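Local coordinates for protein eukaryotic peptide chain release factor GTP-binding subunit (Schizosaccharomyces pombe, PDB 1R5B) that is a eukaryotic release factor subunit (eRF3) of the translational GTP-binding protein family, related to elongation factor Tu in its P-loop domain, at residues A[286-300]-A[325-339]. Residues are numbered along the deposited sequence; the frame is centred on the assembly and turned at random.
Sequences GTILEGKIEAGSIKK and EISSSICGDQVRLRV
Antiparallel pairing of Leu289 with Leu337 and of Ile298 with Ser329 marks two beta ladders in the curled sheet of the central domain. The strand axes of 287-292 and 334-339 run at 157°, with Leu289 N 2.9 Å from Leu337 O and Val335 N 2.9 Å from Gly291 O. A register shift of one residue separates this ladder from the second. Between them, Ile330 to Asp333 forms a type II turn, closed by Asp333 N to Ile330 O (3.1 Å) and braced by Ile330 N, which meets Asp333 OD2 from above the carboxylate plane. Gly332 N ties the turn to Ile293 O at 2.8 Å. The curled antiparallel sheet is consistent with the beta-barrel domain that follows the GTP-binding domain in translational GTPases. On the buried face of the 287-292/334-339 ladder Leu289 CD1 touches Val339 CG2 (4.0 Å). Ile293, just past the strand, turns in between the ladders, and chi2 near 173° stretches CD1 across to Ser329 CB at 3.7 Å. The face bearing Glu290, Gln334 and Arg336 is largely polar. Water joins Glu290 OE2 to Gln334 NE2, their carboxylate and amide planes 79° apart. Ile288 CD1 lies over one face of the Arg338 guanidinium, whose NH1 bonds Tyr319 OH. Remote from the turn, Lys300 NZ makes a long salt bridge to Glu325 OE2 (3.4 Å), reinforced by a shared water, and also bonds Thr316 O.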
# COMPACT_ATOMS: atom_id res chain seq x y z
N GLY A 286 18.12 26.73 0.41
CA GLY A 286 18.57 25.53 -0.26
C GLY A 286 17.42 24.97 -1.08
O GLY A 286 16.29 25.45 -0.97
N THR A 287 17.70 23.97 -1.91
CA THR A 287 16.70 23.42 -2.82
C THR A 287 15.77 22.46 -2.08
O THR A 287 16.20 21.74 -1.18
CB THR A 287 17.39 22.72 -4.01
OG1 THR A 287 18.05 23.70 -4.82
CG2 THR A 287 16.38 22.08 -4.96
N ILE A 288 14.49 22.47 -2.45
CA ILE A 288 13.48 21.64 -1.82
C ILE A 288 12.80 20.76 -2.87
O ILE A 288 12.39 21.26 -3.92
CB ILE A 288 12.41 22.51 -1.10
CG1 ILE A 288 13.05 23.42 -0.05
CG2 ILE A 288 11.34 21.61 -0.46
CD1 ILE A 288 13.82 22.70 1.04
N LEU A 289 12.66 19.47 -2.57
CA LEU A 289 11.98 18.54 -3.47
C LEU A 289 10.82 17.90 -2.71
O LEU A 289 11.04 17.19 -1.73
CB LEU A 289 12.96 17.48 -3.97
CG LEU A 289 14.19 18.01 -4.69
CD1 LEU A 289 15.10 16.87 -5.08
CD2 LEU A 289 13.79 18.81 -5.93
N GLU A 290 9.60 18.17 -3.17
CA GLU A 290 8.39 17.65 -2.54
C GLU A 290 7.86 16.48 -3.33
O GLU A 290 7.97 16.44 -4.55
CB GLU A 290 7.33 18.76 -2.40
CG GLU A 290 6.04 18.60 -3.22
CD GLU A 290 4.87 18.03 -2.41
OE1 GLU A 290 3.96 18.84 -2.06
OE2 GLU A 290 4.85 16.80 -2.13
N GLY A 291 7.27 15.52 -2.62
CA GLY A 291 6.67 14.35 -3.25
C GLY A 291 6.15 13.34 -2.24
O GLY A 291 6.29 13.52 -1.03
N LYS A 292 5.53 12.29 -2.76
CA LYS A 292 4.99 11.20 -1.93
C LYS A 292 5.91 10.01 -2.10
O LYS A 292 6.17 9.58 -3.21
CB LYS A 292 3.57 10.83 -2.40
CG LYS A 292 2.77 9.84 -1.49
CD LYS A 292 1.70 9.07 -2.30
CE LYS A 292 0.70 8.31 -1.41
NZ LYS A 292 -0.16 7.26 -2.11
N ILE A 293 6.40 9.47 -0.99
CA ILE A 293 7.27 8.29 -1.04
C ILE A 293 6.44 7.08 -1.48
O ILE A 293 5.45 6.76 -0.87
CB ILE A 293 7.91 8.05 0.32
CG1 ILE A 293 8.68 9.29 0.75
CG2 ILE A 293 8.85 6.86 0.23
CD1 ILE A 293 9.24 9.22 2.17
N GLU A 294 6.83 6.46 -2.59
CA GLU A 294 6.11 5.30 -3.13
C GLU A 294 6.63 3.98 -2.59
O GLU A 294 5.89 3.01 -2.50
CB GLU A 294 6.17 5.28 -4.65
CG GLU A 294 5.47 6.47 -5.28
CD GLU A 294 3.99 6.56 -4.95
OE1 GLU A 294 3.32 5.52 -4.70
OE2 GLU A 294 3.49 7.69 -4.95
N ALA A 295 7.90 3.96 -2.21
CA ALA A 295 8.50 2.78 -1.65
C ALA A 295 9.64 3.17 -0.76
O ALA A 295 10.29 4.19 -0.97
CB ALA A 295 9.02 1.89 -2.80
N GLY A 296 9.91 2.32 0.22
CA GLY A 296 11.12 2.39 1.02
C GLY A 296 11.05 3.44 2.09
O GLY A 296 9.97 3.86 2.49
N SER A 297 12.20 3.86 2.58
CA SER A 297 12.26 4.87 3.64
C SER A 297 13.45 5.80 3.46
O SER A 297 14.35 5.53 2.67
CB SER A 297 12.35 4.17 4.99
OG SER A 297 13.64 3.62 5.16
N ILE A 298 13.47 6.89 4.21
CA ILE A 298 14.53 7.88 4.11
C ILE A 298 14.83 8.48 5.49
O ILE A 298 13.91 8.79 6.25
CB ILE A 298 14.14 8.96 3.04
CG1 ILE A 298 15.30 9.88 2.70
CG2 ILE A 298 12.98 9.82 3.52
CD1 ILE A 298 16.27 9.30 1.77
N LYS A 299 16.11 8.58 5.82
CA LYS A 299 16.59 9.20 7.05
C LYS A 299 17.15 10.58 6.72
O LYS A 299 17.51 10.86 5.58
CB LYS A 299 17.71 8.35 7.69
CG LYS A 299 17.25 7.12 8.49
CD LYS A 299 18.00 5.81 8.11
CE LYS A 299 19.04 5.35 9.14
NZ LYS A 299 18.92 3.89 9.47
N LYS A 300 17.24 11.45 7.72
CA LYS A 300 17.96 12.71 7.56
C LYS A 300 19.44 12.39 7.36
O LYS A 300 19.99 11.48 7.99
CB LYS A 300 17.78 13.59 8.81
CG LYS A 300 18.27 15.02 8.65
CD LYS A 300 18.30 15.73 10.01
CE LYS A 300 19.15 17.01 9.99
NZ LYS A 300 18.36 18.19 9.56
N GLU A 325 10.08 19.64 11.16
CA GLU A 325 11.20 18.76 10.87
C GLU A 325 11.03 17.42 11.57
O GLU A 325 10.87 17.35 12.79
CB GLU A 325 12.53 19.39 11.27
CG GLU A 325 13.70 18.42 11.17
CD GLU A 325 14.97 19.08 10.70
OE1 GLU A 325 15.09 19.33 9.49
OE2 GLU A 325 15.86 19.35 11.53
N ILE A 326 11.07 16.36 10.77
CA ILE A 326 11.05 14.98 11.26
C ILE A 326 12.34 14.27 10.82
O ILE A 326 12.95 14.63 9.82
CB ILE A 326 9.80 14.24 10.74
CG1 ILE A 326 9.78 14.22 9.20
CG2 ILE A 326 8.53 14.89 11.31
CD1 ILE A 326 8.62 13.47 8.60
N SER A 327 12.74 13.26 11.58
CA SER A 327 14.02 12.60 11.36
C SER A 327 13.95 11.45 10.33
O SER A 327 14.98 11.01 9.84
CB SER A 327 14.54 12.07 12.69
OG SER A 327 13.60 11.19 13.27
N SER A 328 12.75 10.98 10.00
CA SER A 328 12.59 9.94 8.97
C SER A 328 11.16 9.84 8.45
O SER A 328 10.23 10.33 9.06
CB SER A 328 13.05 8.57 9.50
OG SER A 328 12.06 7.97 10.32
N SER A 329 11.01 9.17 7.30
CA SER A 329 9.71 8.96 6.68
C SER A 329 9.68 7.67 5.90
O SER A 329 10.72 7.15 5.54
CB SER A 329 9.38 10.12 5.74
OG SER A 329 9.01 11.26 6.47
N ILE A 330 8.49 7.16 5.62
CA ILE A 330 8.34 5.90 4.89
C ILE A 330 7.37 6.06 3.74
O ILE A 330 6.71 7.11 3.60
CB ILE A 330 7.84 4.81 5.85
CG1 ILE A 330 6.47 5.16 6.44
CG2 ILE A 330 8.84 4.60 7.00
CD1 ILE A 330 5.65 3.94 6.80
N CYS A 331 7.29 5.03 2.90
CA CYS A 331 6.28 4.95 1.86
C CYS A 331 4.91 5.39 2.39
O CYS A 331 4.49 4.99 3.49
CB CYS A 331 6.18 3.52 1.33
SG CYS A 331 6.09 2.27 2.65
N GLY A 332 4.23 6.21 1.60
CA GLY A 332 2.89 6.69 1.92
C GLY A 332 2.90 8.06 2.57
O GLY A 332 1.85 8.66 2.78
N ASP A 333 4.08 8.56 2.90
CA ASP A 333 4.21 9.90 3.46
C ASP A 333 4.42 10.91 2.35
O ASP A 333 5.11 10.63 1.36
CB ASP A 333 5.41 9.97 4.41
CG ASP A 333 5.21 9.15 5.66
OD1 ASP A 333 4.10 8.66 5.92
OD2 ASP A 333 6.14 8.97 6.47
N GLN A 334 3.80 12.08 2.52
CA GLN A 334 4.08 13.24 1.69
C GLN A 334 5.11 14.07 2.42
O GLN A 334 4.88 14.55 3.52
CB GLN A 334 2.80 14.06 1.44
CG GLN A 334 2.55 14.37 -0.07
CD GLN A 334 1.45 13.50 -0.68
OE1 GLN A 334 0.62 12.94 0.04
NE2 GLN A 334 1.43 13.41 -2.00
N VAL A 335 6.27 14.24 1.79
CA VAL A 335 7.40 14.91 2.41
C VAL A 335 7.93 16.06 1.58
O VAL A 335 7.65 16.17 0.39
CB VAL A 335 8.55 13.92 2.68
CG1 VAL A 335 8.11 12.89 3.72
CG2 VAL A 335 9.01 13.24 1.38
N ARG A 336 8.69 16.91 2.25
CA ARG A 336 9.42 18.02 1.63
C ARG A 336 10.87 17.91 2.08
O ARG A 336 11.15 17.97 3.28
CB ARG A 336 8.82 19.35 2.04
CG ARG A 336 7.42 19.58 1.50
CD ARG A 336 6.40 20.02 2.55
NE ARG A 336 5.03 20.01 2.02
CZ ARG A 336 4.14 20.99 2.19
NH1 ARG A 336 4.44 22.09 2.87
NH2 ARG A 336 2.92 20.86 1.67
N LEU A 337 11.76 17.72 1.12
CA LEU A 337 13.14 17.37 1.40
C LEU A 337 14.07 18.48 0.96
O LEU A 337 14.14 18.80 -0.22
CB LEU A 337 13.50 16.12 0.62
CG LEU A 337 12.57 14.90 0.74
CD1 LEU A 337 13.16 13.76 -0.03
CD2 LEU A 337 12.34 14.50 2.19
N ARG A 338 14.79 19.09 1.90
CA ARG A 338 15.91 19.93 1.51
C ARG A 338 17.05 19.02 1.04
O ARG A 338 17.32 18.00 1.67
CB ARG A 338 16.40 20.84 2.63
CG ARG A 338 17.53 21.77 2.18
CD ARG A 338 17.90 22.86 3.16
NE ARG A 338 16.80 23.81 3.36
CZ ARG A 338 15.91 23.75 4.35
NH1 ARG A 338 15.96 22.78 5.26
NH2 ARG A 338 14.97 24.67 4.43
N VAL A 339 17.69 19.39 -0.05
CA VAL A 339 18.78 18.60 -0.62
C VAL A 339 20.00 19.46 -0.90
O VAL A 339 19.91 20.67 -1.06
CB VAL A 339 18.35 17.86 -1.92
CG1 VAL A 339 17.21 16.92 -1.63
CG2 VAL A 339 17.97 18.84 -3.03
O HOH W 1 2.84 15.07 -3.86
O HOH W 2 2.25 18.08 -0.24
O HOH W 3 18.65 20.46 11.46